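Local coordinates for protein flavin-containing monooxygenase (Allium sativum, PDB 6WPU) that uses bound flavin-adenine dinucleotide as an S-monooxygenase of garlic, oxidising the sulfur of S-allyl-L-cysteine, at residues M72-S77 and P186-I191; R115-H120 and S435-W440; H205-P210 and S231-R236; V218-S223 and V289-T294. All coordinates share one frame; numbering follows the deposited sequence.

Contact 1: M72-S77 and P186-I191; sequences MSQDSS and PRFAEI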
# COMPACT_ATOMS: atom_id res chain seq x y z
N MET A 72 8.66 17.49 -5.31
CA MET A 72 7.22 17.30 -5.43
C MET A 72 6.86 16.04 -6.22
O MET A 72 5.68 15.67 -6.26
CB MET A 72 6.59 18.53 -6.09
CG MET A 72 6.48 19.75 -5.16
SD MET A 72 5.18 19.46 -3.93
CE MET A 72 3.73 19.93 -4.87
N SER A 73 7.84 15.38 -6.83
CA SER A 73 7.61 14.17 -7.62
C SER A 73 6.53 14.39 -8.67
O SER A 73 5.61 13.58 -8.82
CB SER A 73 7.25 12.99 -6.72
OG SER A 73 8.36 12.59 -5.94
N GLN A 74 6.62 15.52 -9.38
CA GLN A 74 5.68 15.85 -10.44
C GLN A 74 6.30 15.90 -11.83
O GLN A 74 5.56 15.77 -12.82
CB GLN A 74 5.02 17.22 -10.17
CG GLN A 74 3.99 17.22 -9.06
CD GLN A 74 3.52 18.62 -8.75
OE1 GLN A 74 4.25 19.58 -8.96
NE2 GLN A 74 2.29 18.76 -8.27
N ASP A 75 7.61 16.12 -11.95
CA ASP A 75 8.26 16.17 -13.25
C ASP A 75 8.19 14.79 -13.92
O ASP A 75 8.67 13.79 -13.36
CB ASP A 75 9.70 16.63 -13.08
CG ASP A 75 10.50 16.56 -14.36
OD1 ASP A 75 9.89 16.52 -15.46
OD2 ASP A 75 11.74 16.53 -14.27
N SER A 76 7.60 14.73 -15.11
CA SER A 76 7.29 13.42 -15.70
C SER A 76 8.54 12.67 -16.13
O SER A 76 8.50 11.44 -16.21
CB SER A 76 6.35 13.59 -16.90
OG SER A 76 6.97 14.35 -17.91
N SER A 77 9.64 13.36 -16.40
CA SER A 77 10.88 12.70 -16.80
C SER A 77 11.79 12.39 -15.61
O SER A 77 12.96 12.04 -15.82
CB SER A 77 11.62 13.57 -17.81
OG SER A 77 12.21 14.69 -17.16
N PRO A 186 2.52 10.04 -6.54
CA PRO A 186 1.83 10.86 -5.53
C PRO A 186 0.54 11.50 -6.03
O PRO A 186 0.37 11.80 -7.22
CB PRO A 186 2.86 11.95 -5.21
CG PRO A 186 3.55 12.15 -6.50
CD PRO A 186 3.72 10.72 -7.05
N ARG A 187 -0.35 11.75 -5.08
CA ARG A 187 -1.42 12.71 -5.29
C ARG A 187 -1.24 13.85 -4.29
O ARG A 187 -0.55 13.72 -3.27
CB ARG A 187 -2.81 12.07 -5.16
CG ARG A 187 -3.32 11.88 -3.78
CD ARG A 187 -4.66 11.12 -3.77
NE ARG A 187 -5.71 11.71 -4.61
CZ ARG A 187 -6.67 12.53 -4.18
NH1 ARG A 187 -6.71 12.89 -2.90
NH2 ARG A 187 -7.59 12.99 -5.03
N PHE A 188 -1.90 14.98 -4.56
CA PHE A 188 -1.55 16.24 -3.92
C PHE A 188 -2.76 16.95 -3.35
O PHE A 188 -3.90 16.69 -3.73
CB PHE A 188 -0.86 17.17 -4.90
CG PHE A 188 0.39 16.61 -5.44
CD1 PHE A 188 1.58 16.76 -4.74
CD2 PHE A 188 0.39 15.88 -6.62
CE1 PHE A 188 2.74 16.21 -5.23
CE2 PHE A 188 1.55 15.33 -7.11
CZ PHE A 188 2.72 15.49 -6.41
N ALA A 189 -2.49 17.86 -2.42
CA ALA A 189 -3.51 18.74 -1.88
C ALA A 189 -3.65 19.97 -2.77
O ALA A 189 -2.73 20.34 -3.50
CB ALA A 189 -3.16 19.15 -0.45
N GLU A 190 -4.83 20.58 -2.74
CA GLU A 190 -5.08 21.85 -3.41
C GLU A 190 -4.96 22.94 -2.37
O GLU A 190 -5.81 23.05 -1.48
CB GLU A 190 -6.45 21.86 -4.07
CG GLU A 190 -6.49 21.13 -5.40
CD GLU A 190 -5.70 21.85 -6.48
OE1 GLU A 190 -5.95 23.06 -6.68
OE2 GLU A 190 -4.84 21.21 -7.12
N ILE A 191 -3.90 23.74 -2.46
CA ILE A 191 -3.57 24.75 -1.45
C ILE A 191 -3.90 26.12 -2.02
O ILE A 191 -3.29 26.54 -3.01
CB ILE A 191 -2.10 24.67 -1.03
CG1 ILE A 191 -1.68 23.24 -0.71
CG2 ILE A 191 -1.86 25.56 0.19
CD1 ILE A 191 -0.14 23.05 -0.65

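Contact 2: R115-H120 and S435-W440; sequences RRFPGH and SYRDEW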
# COMPACT_ATOMS: atom_id res chain seq x y z
N ARG A 115 10.49 -6.01 18.79
CA ARG A 115 9.36 -5.24 19.27
C ARG A 115 8.07 -5.68 18.59
O ARG A 115 8.07 -6.11 17.43
CB ARG A 115 9.58 -3.75 19.03
CG ARG A 115 10.61 -3.13 19.94
CD ARG A 115 10.79 -1.67 19.62
NE ARG A 115 11.36 -1.51 18.28
CZ ARG A 115 11.64 -0.34 17.73
NH1 ARG A 115 11.39 0.78 18.40
NH2 ARG A 115 12.15 -0.29 16.50
N ARG A 116 6.96 -5.53 19.32
CA ARG A 116 5.65 -5.84 18.76
C ARG A 116 5.36 -4.98 17.54
O ARG A 116 4.75 -5.45 16.57
CB ARG A 116 4.57 -5.65 19.82
CG ARG A 116 3.19 -5.99 19.30
CD ARG A 116 2.33 -6.54 20.38
NE ARG A 116 1.05 -6.98 19.84
CZ ARG A 116 -0.13 -6.58 20.30
NH1 ARG A 116 -0.19 -5.73 21.33
NH2 ARG A 116 -1.25 -7.03 19.73
N PHE A 117 5.77 -3.71 17.57
CA PHE A 117 5.68 -2.81 16.42
C PHE A 117 7.09 -2.50 15.97
O PHE A 117 7.69 -1.51 16.40
CB PHE A 117 4.93 -1.52 16.75
CG PHE A 117 3.46 -1.69 17.05
CD1 PHE A 117 3.05 -2.16 18.28
CD2 PHE A 117 2.50 -1.33 16.11
CE1 PHE A 117 1.71 -2.29 18.58
CE2 PHE A 117 1.16 -1.47 16.39
CZ PHE A 117 0.75 -1.94 17.62
N PRO A 118 7.69 -3.34 15.13
CA PRO A 118 9.11 -3.17 14.81
C PRO A 118 9.33 -2.15 13.71
O PRO A 118 8.40 -1.65 13.08
CB PRO A 118 9.52 -4.58 14.36
CG PRO A 118 8.26 -5.09 13.69
CD PRO A 118 7.15 -4.60 14.58
N GLY A 119 10.60 -1.87 13.46
CA GLY A 119 10.98 -1.00 12.37
C GLY A 119 10.92 -1.72 11.03
O GLY A 119 10.86 -2.95 10.95
N HIS A 120 10.95 -0.91 9.96
CA HIS A 120 10.80 -1.45 8.62
C HIS A 120 11.83 -2.53 8.30
O HIS A 120 11.54 -3.46 7.54
CB HIS A 120 10.88 -0.32 7.59
CG HIS A 120 12.11 0.52 7.74
ND1 HIS A 120 13.33 0.15 7.22
CD2 HIS A 120 12.31 1.71 8.35
CE1 HIS A 120 14.23 1.07 7.50
NE2 HIS A 120 13.64 2.03 8.19
N SER A 435 1.78 7.02 21.52
CA SER A 435 2.18 5.94 22.41
C SER A 435 1.64 4.56 22.06
O SER A 435 2.03 3.60 22.73
CB SER A 435 1.76 6.27 23.85
OG SER A 435 0.35 6.29 23.96
N TYR A 436 0.77 4.41 21.04
CA TYR A 436 0.13 3.11 20.82
C TYR A 436 1.14 2.03 20.45
O TYR A 436 0.88 0.84 20.69
CB TYR A 436 -0.95 3.22 19.74
CG TYR A 436 -0.43 3.27 18.31
CD1 TYR A 436 -0.47 2.14 17.50
CD2 TYR A 436 0.08 4.45 17.77
CE1 TYR A 436 -0.00 2.17 16.19
CE2 TYR A 436 0.54 4.50 16.46
CZ TYR A 436 0.50 3.34 15.67
OH TYR A 436 0.95 3.36 14.38
N ARG A 437 2.28 2.40 19.86
CA ARG A 437 3.26 1.39 19.48
C ARG A 437 3.98 0.78 20.68
O ARG A 437 4.49 -0.34 20.58
CB ARG A 437 4.28 1.98 18.50
CG ARG A 437 3.73 2.31 17.12
CD ARG A 437 4.85 2.76 16.21
NE ARG A 437 4.47 2.84 14.80
CZ ARG A 437 3.99 3.93 14.21
NH1 ARG A 437 3.68 3.90 12.92
NH2 ARG A 437 3.81 5.04 14.91
N ASP A 438 4.02 1.46 21.81
CA ASP A 438 4.79 0.95 22.93
C ASP A 438 3.97 0.69 24.18
O ASP A 438 4.48 0.05 25.10
CB ASP A 438 5.94 1.92 23.26
CG ASP A 438 6.96 2.01 22.13
OD1 ASP A 438 7.57 0.96 21.79
OD2 ASP A 438 7.15 3.11 21.57
N GLU A 439 2.72 1.13 24.23
CA GLU A 439 1.84 0.93 25.38
C GLU A 439 0.52 0.37 24.87
O GLU A 439 -0.19 1.04 24.11
CB GLU A 439 1.63 2.24 26.15
N TRP A 440 0.21 -0.85 25.27
CA TRP A 440 -0.99 -1.52 24.81
C TRP A 440 -1.54 -2.36 25.94
O TRP A 440 -0.84 -2.65 26.92
CB TRP A 440 -0.73 -2.39 23.56
CG TRP A 440 0.31 -3.46 23.78
CD1 TRP A 440 0.14 -4.66 24.42
CD2 TRP A 440 1.67 -3.43 23.35
NE1 TRP A 440 1.31 -5.38 24.41
CE2 TRP A 440 2.27 -4.64 23.77
CE3 TRP A 440 2.45 -2.49 22.66
CZ2 TRP A 440 3.61 -4.93 23.52
CZ3 TRP A 440 3.78 -2.78 22.42
CH2 TRP A 440 4.35 -3.99 22.84
O HOH W 1 10.37 1.11 21.08
O HOH W 2 6.36 -2.31 20.04

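Contact 3: H205-P210 and S231-R236; sequences HNYRIP and SRDVAR. With SO4 (sulfate ion), chain D.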
# COMPACT_ATOMS: atom_id res chain seq x y z
N HIS A 205 6.44 11.43 -0.13
CA HIS A 205 7.15 10.36 -0.83
C HIS A 205 8.65 10.55 -0.74
O HIS A 205 9.40 9.57 -0.76
CB HIS A 205 6.72 10.32 -2.30
CG HIS A 205 7.43 9.28 -3.10
ND1 HIS A 205 7.28 7.92 -2.88
CD2 HIS A 205 8.27 9.39 -4.16
CE1 HIS A 205 8.01 7.25 -3.74
NE2 HIS A 205 8.62 8.11 -4.54
N ASN A 206 9.11 11.79 -0.60
CA ASN A 206 10.54 12.07 -0.52
C ASN A 206 11.00 12.35 0.91
O ASN A 206 12.14 12.79 1.11
CB ASN A 206 10.89 13.23 -1.46
CG ASN A 206 10.63 12.87 -2.91
OD1 ASN A 206 11.14 11.86 -3.40
ND2 ASN A 206 9.81 13.66 -3.60
N TYR A 207 10.16 12.09 1.91
CA TYR A 207 10.57 12.35 3.29
C TYR A 207 11.37 11.16 3.80
O TYR A 207 10.94 10.01 3.68
CB TYR A 207 9.37 12.61 4.21
CG TYR A 207 9.88 12.76 5.63
CD1 TYR A 207 10.62 13.90 6.01
CD2 TYR A 207 9.72 11.74 6.56
CE1 TYR A 207 11.13 14.03 7.30
CE2 TYR A 207 10.24 11.86 7.86
CZ TYR A 207 10.94 13.01 8.21
OH TYR A 207 11.46 13.14 9.47
N ARG A 208 12.54 11.43 4.38
CA ARG A 208 13.39 10.36 4.89
C ARG A 208 13.79 10.57 6.35
O ARG A 208 13.68 9.63 7.16
CB ARG A 208 14.65 10.22 4.05
CG ARG A 208 14.37 9.75 2.61
CD ARG A 208 13.69 8.38 2.58
NE ARG A 208 13.50 7.98 1.19
CZ ARG A 208 12.37 8.16 0.52
NH1 ARG A 208 11.30 8.69 1.12
NH2 ARG A 208 12.31 7.78 -0.75
N ILE A 209 14.28 11.76 6.69
CA ILE A 209 14.91 12.00 7.99
C ILE A 209 14.58 13.41 8.46
O ILE A 209 14.30 14.29 7.64
CB ILE A 209 16.44 11.78 7.93
CG1 ILE A 209 17.09 12.68 6.87
CG2 ILE A 209 16.76 10.30 7.71
CD1 ILE A 209 18.62 12.89 7.07
N PRO A 210 14.59 13.65 9.77
CA PRO A 210 14.16 14.96 10.28
C PRO A 210 15.27 16.00 10.40
O PRO A 210 14.95 17.19 10.51
CB PRO A 210 13.58 14.62 11.66
CG PRO A 210 14.39 13.42 12.10
CD PRO A 210 14.74 12.65 10.84
N SER A 231 4.93 14.01 11.25
CA SER A 231 4.95 15.23 12.07
C SER A 231 5.76 15.02 13.34
O SER A 231 6.60 15.86 13.70
CB SER A 231 3.53 15.66 12.42
OG SER A 231 2.79 15.90 11.23
N ARG A 232 5.50 13.91 14.05
CA ARG A 232 6.25 13.67 15.28
C ARG A 232 7.73 13.46 14.99
O ARG A 232 8.59 13.93 15.75
CB ARG A 232 5.66 12.46 16.01
CG ARG A 232 4.27 12.73 16.58
CD ARG A 232 3.85 11.67 17.58
NE ARG A 232 3.82 10.36 16.98
CZ ARG A 232 4.68 9.39 17.26
NH1 ARG A 232 5.63 9.57 18.18
NH2 ARG A 232 4.58 8.22 16.64
N ASP A 233 8.05 12.79 13.88
CA ASP A 233 9.44 12.60 13.48
C ASP A 233 10.11 13.94 13.19
O ASP A 233 11.19 14.23 13.71
CB ASP A 233 9.51 11.68 12.26
CG ASP A 233 10.86 11.01 12.10
OD1 ASP A 233 11.37 10.41 13.08
OD2 ASP A 233 11.41 11.04 10.98
N VAL A 234 9.45 14.77 12.38
CA VAL A 234 9.97 16.10 12.04
C VAL A 234 10.09 16.96 13.30
O VAL A 234 11.05 17.73 13.45
CB VAL A 234 9.06 16.76 10.98
CG1 VAL A 234 9.39 18.24 10.80
CG2 VAL A 234 9.20 16.02 9.65
N ALA A 235 9.14 16.82 14.23
CA ALA A 235 9.16 17.64 15.44
C ALA A 235 10.37 17.36 16.32
O ALA A 235 10.65 18.17 17.22
CB ALA A 235 7.87 17.42 16.24
N ARG A 236 11.13 16.28 16.05
CA ARG A 236 12.35 16.02 16.80
C ARG A 236 13.40 17.11 16.60
O ARG A 236 14.24 17.34 17.47
CB ARG A 236 12.95 14.67 16.39
CG ARG A 236 12.10 13.41 16.66
CD ARG A 236 12.94 12.15 16.36
NE ARG A 236 14.20 12.27 17.09
CZ ARG A 236 15.40 11.91 16.62
NH1 ARG A 236 15.50 11.38 15.40
NH2 ARG A 236 16.49 12.10 17.37
S SO4 D . 7.05 6.04 18.07
O1 SO4 D . 7.54 7.33 18.57
O2 SO4 D . 6.17 5.45 19.08
O3 SO4 D . 6.27 6.25 16.85
O4 SO4 D . 8.18 5.16 17.75
O HOH W 3 13.17 9.15 9.82

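Contact 4: V218-S223 and V289-T294; sequences VVIIGS and VIMHCT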
# COMPACT_ATOMS: atom_id res chain seq x y z
N VAL A 218 7.33 23.90 9.75
CA VAL A 218 6.91 22.89 8.78
C VAL A 218 5.40 22.71 8.89
O VAL A 218 4.85 22.57 9.99
CB VAL A 218 7.62 21.54 9.03
CG1 VAL A 218 7.27 20.53 7.91
CG2 VAL A 218 9.13 21.75 9.13
N VAL A 219 4.73 22.71 7.74
CA VAL A 219 3.32 22.36 7.66
C VAL A 219 3.22 20.98 7.00
O VAL A 219 3.81 20.74 5.94
CB VAL A 219 2.52 23.42 6.89
CG1 VAL A 219 1.05 22.97 6.76
CG2 VAL A 219 2.61 24.77 7.62
N ILE A 220 2.51 20.07 7.66
CA ILE A 220 2.25 18.73 7.14
C ILE A 220 0.76 18.67 6.82
O ILE A 220 -0.07 18.81 7.72
CB ILE A 220 2.61 17.63 8.15
CG1 ILE A 220 3.98 17.84 8.80
CG2 ILE A 220 2.52 16.26 7.51
CD1 ILE A 220 5.13 17.39 8.00
N ILE A 221 0.42 18.48 5.55
CA ILE A 221 -0.97 18.34 5.13
C ILE A 221 -1.30 16.86 5.04
O ILE A 221 -0.75 16.14 4.20
CB ILE A 221 -1.24 19.02 3.77
CG1 ILE A 221 -0.76 20.48 3.79
CG2 ILE A 221 -2.72 18.94 3.42
CD1 ILE A 221 -0.77 21.11 2.43
N GLY A 222 -2.21 16.39 5.89
CA GLY A 222 -2.70 15.03 5.78
C GLY A 222 -3.66 14.70 6.90
O GLY A 222 -3.58 15.29 7.98
N SER A 223 -4.58 13.77 6.66
CA SER A 223 -5.57 13.39 7.66
C SER A 223 -5.33 12.01 8.26
O SER A 223 -6.08 11.60 9.15
CB SER A 223 -6.97 13.44 7.05
OG SER A 223 -7.01 12.66 5.87
N VAL A 289 8.65 25.13 5.03
CA VAL A 289 8.39 23.90 4.27
C VAL A 289 6.92 23.52 4.38
O VAL A 289 6.36 23.47 5.49
CB VAL A 289 9.26 22.72 4.75
CG1 VAL A 289 9.02 21.47 3.84
CG2 VAL A 289 10.71 23.08 4.81
N ILE A 290 6.29 23.22 3.24
CA ILE A 290 4.98 22.59 3.20
C ILE A 290 5.17 21.20 2.62
O ILE A 290 5.72 21.04 1.52
CB ILE A 290 3.98 23.39 2.36
CG1 ILE A 290 3.73 24.77 2.97
CG2 ILE A 290 2.67 22.61 2.23
CD1 ILE A 290 2.86 25.65 2.13
N MET A 291 4.73 20.18 3.36
CA MET A 291 4.83 18.79 2.90
C MET A 291 3.43 18.24 2.67
O MET A 291 2.59 18.29 3.58
CB MET A 291 5.59 17.93 3.91
CG MET A 291 5.66 16.44 3.49
SD MET A 291 6.36 15.33 4.73
CE MET A 291 7.83 16.23 5.27
N HIS A 292 3.16 17.75 1.46
CA HIS A 292 1.90 17.04 1.19
C HIS A 292 2.03 15.60 1.67
O HIS A 292 2.82 14.84 1.11
CB HIS A 292 1.55 17.04 -0.30
CG HIS A 292 1.50 18.39 -0.94
ND1 HIS A 292 0.39 18.84 -1.62
CD2 HIS A 292 2.43 19.37 -1.04
CE1 HIS A 292 0.63 20.05 -2.10
NE2 HIS A 292 1.86 20.39 -1.76
N CYS A 293 1.29 15.23 2.71
CA CYS A 293 1.16 13.81 3.07
C CYS A 293 -0.21 13.31 2.64
O CYS A 293 -1.01 12.80 3.41
CB CYS A 293 1.40 13.60 4.57
SG CYS A 293 1.86 11.86 5.06
N THR A 294 -0.48 13.49 1.34
CA THR A 294 -1.80 13.29 0.76
C THR A 294 -1.92 11.99 -0.02
O THR A 294 -2.91 11.80 -0.73
CB THR A 294 -2.11 14.49 -0.14
OG1 THR A 294 -0.91 14.89 -0.81
CG2 THR A 294 -2.63 15.67 0.70

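Contact 1: M72-S77 and P186-I191
The ring of F188 pushes into the bend of the loop at M72-Q74. M72 supplies its carbonyl: O lies in the ring plane, 3.0 Å from CZ of F188, where the weakly positive aromatic C-H edge faces it. The bent M72 side chain returns to the same ring, placing CE 3.8 Å from CD1 of F188, while SD stands 5.4 Å from the ring centroid in an oblique Met-aromatic contact. CG of P186 rests 3.4 Å from O of S73; the hydroxyl of S73 is engaged by E68. This inner half is close-packed, and H203 meets F188 edge-to-face. The outer half is thinner. Exposed Q74 crosses it, its CG 3.4 Å from CZ of F188 and its extended chain carrying NE2 to 3.6 Å above the centre of the F188 ring, the amide inclined 62° to that plane. Were F188 replaced by alanine, the loops would probably be left with a gap and the Q74 amide with no ring beneath it. The loop after strand 47-52 and the loop before strand 200-203 are thus joined by aromatic C-H, sulfur and amide contacts with a ring, without a hydrogen bond between them.

Contact 2: R115-H120 and S435-W440
R116 reaches along one face of the W440 indole, and most of its chain touches the indole or an acid. CB sits 3.5 Å from CH2 of W440. With CG anti to the backbone N (chi1 -178°), the chain runs on over the indole: CD lies 4.0 Å from the centroid of the six-membered ring of W440, a CH-pi contact. NE turns to a salt bridge with E96. CZ of R116 stands 4.5 Å from the centroid of the five-membered ring of W440, almost on its normal, and completes a cation-pi pair. The guanidinium is not stacked flat, its plane being 77° from the indole. It meets the ring edge-on through NH1, 3.3 Å from CD1 of W440, and the same nitrogen is held by D442.

F117 lays one face against both Y436 and R437: CA of R437 sits over it, 4.0 Å from the centroid, and the edge of Y436 points at that same face in an offset edge-to-face pair with planes at 82°. One water links N of F117 to O of R437, and another NH1 of R115 to OD1 of D438. Direct contact between the loop before helix 120-133 and the loop joining helices 416-431 and 443-453 is therefore aromatic, CH-pi and cation-pi, polar links are left to water, and the R116 charge is probably balanced by E96 and D442.

Contact 3: H205-P210 and S231-R236
The hydroxyl of Y207 meets the carboxylate of D233 in an unusual pose: OH donates to OD2 of D233 over a short 2.6 Å, approaching on the anti side and 32° out of the carboxylate plane, with ring and carboxylate 87° apart. The bond ties the loop between strands 200-203 and 217-221 to helix 225-234. The first torsion of Y207, chi1 176°, holds CG opposite the backbone N and sends the ring across to the helix. OD2 of D233 also accepts a hydrogen bond from a water 2.8 Å away, which donates as well to O of R208, while OD1 is hydrogen-bonded to OG of S88.

Packing flanks this bond: CG2 of V234 touches CE1 of Y207 at 3.6 Å, and CB of P210 lies 3.2 Å from O of D233. NH1 of R208 clasps the loop, bonding to O of H205 and, at 2.9 Å, to O of Y207. One residue before D233, R232 grips a sulfate, probably from the crystallisation liquor, with two nearly straight bonds, NH2 to O3 of the sulfate at 2.6 Å and NH1 to O1 at 3.0 Å; D229 also pairs with NH2, and R90 holds the same ion.

A phenylalanine in place of Y207 would keep the ring but is likely to leave OD2 of D233 with the water and no hydroxyl, cutting the direct polar tie between loop and helix. In this buried setting the D233 carboxylate, gripped through both oxygens by hydroxyl and water donors, probably carries a negative charge stabilised by these hydrogen bonds.

Contact 4: V218-S223 and V289-T294
Four backbone hydrogen bonds join the two segments, donors alternating from one to the other. N of V219 gives to O of V289, N of M291 to O of V219 at 2.8 Å, and N of I221 to O of M291 at 2.9 Å, the last essentially straight at 178°. The fourth, N of C293 to O of I221, is the shortest at 2.7 Å yet bent to 140°, where the pairing runs out. O of V289 also meets CA of V218 in a C-H...O contact.

Side chains divide over the two faces. On one, I220 and M291 lie alongside, pointing the same way, with CD1 of I220 4.0 Å from CE of M291; helix 225-234 covers this face. On the other, CD1 of I221 meets CG2 of I290 at 3.8 Å, and H292 beyond them is tied to Q201 and A189. At G222, just past the last bridge, a CB would collide with O of C293.

Side by side in parallel, their axes 4.8 Å apart and 16° from aligned, these are neighbouring strands of a mixed sheet, consistent with a Rossmann-like domain. Strand 217-221 runs through a turn at G222 into helix 225-234, a strand-turn-helix that probably belongs to a dinucleotide-binding domain like the NADPH domain of flavin-containing monooxygenases.

Overall arrangement
Contacts 1, 3 and 4 form one connected region, whereas contact 2 stands apart from contacts 1 and 4. Contacts 3 and 4 are closest, centres about 11 Å apart, because helix 225-234 packs on the strands: CG1 of V234 lies 3.9 Å from CG2 of V218. Contact 1 joins contact 4 through O of R187 and OG1 of T294, 2.8 Å apart, and contact 3 through OG of S73 and ND2 of N206 at 3.0 Å. Contact 2 reaches contact 3 where R437 and R232 pair with D229; R437 makes a long, weak ion pair with the sulfate R232 binds. None touches the flavin: side chains of R437, C293, Y207 and P186 come within about 6, 8, 9 and 11 Å of FAD.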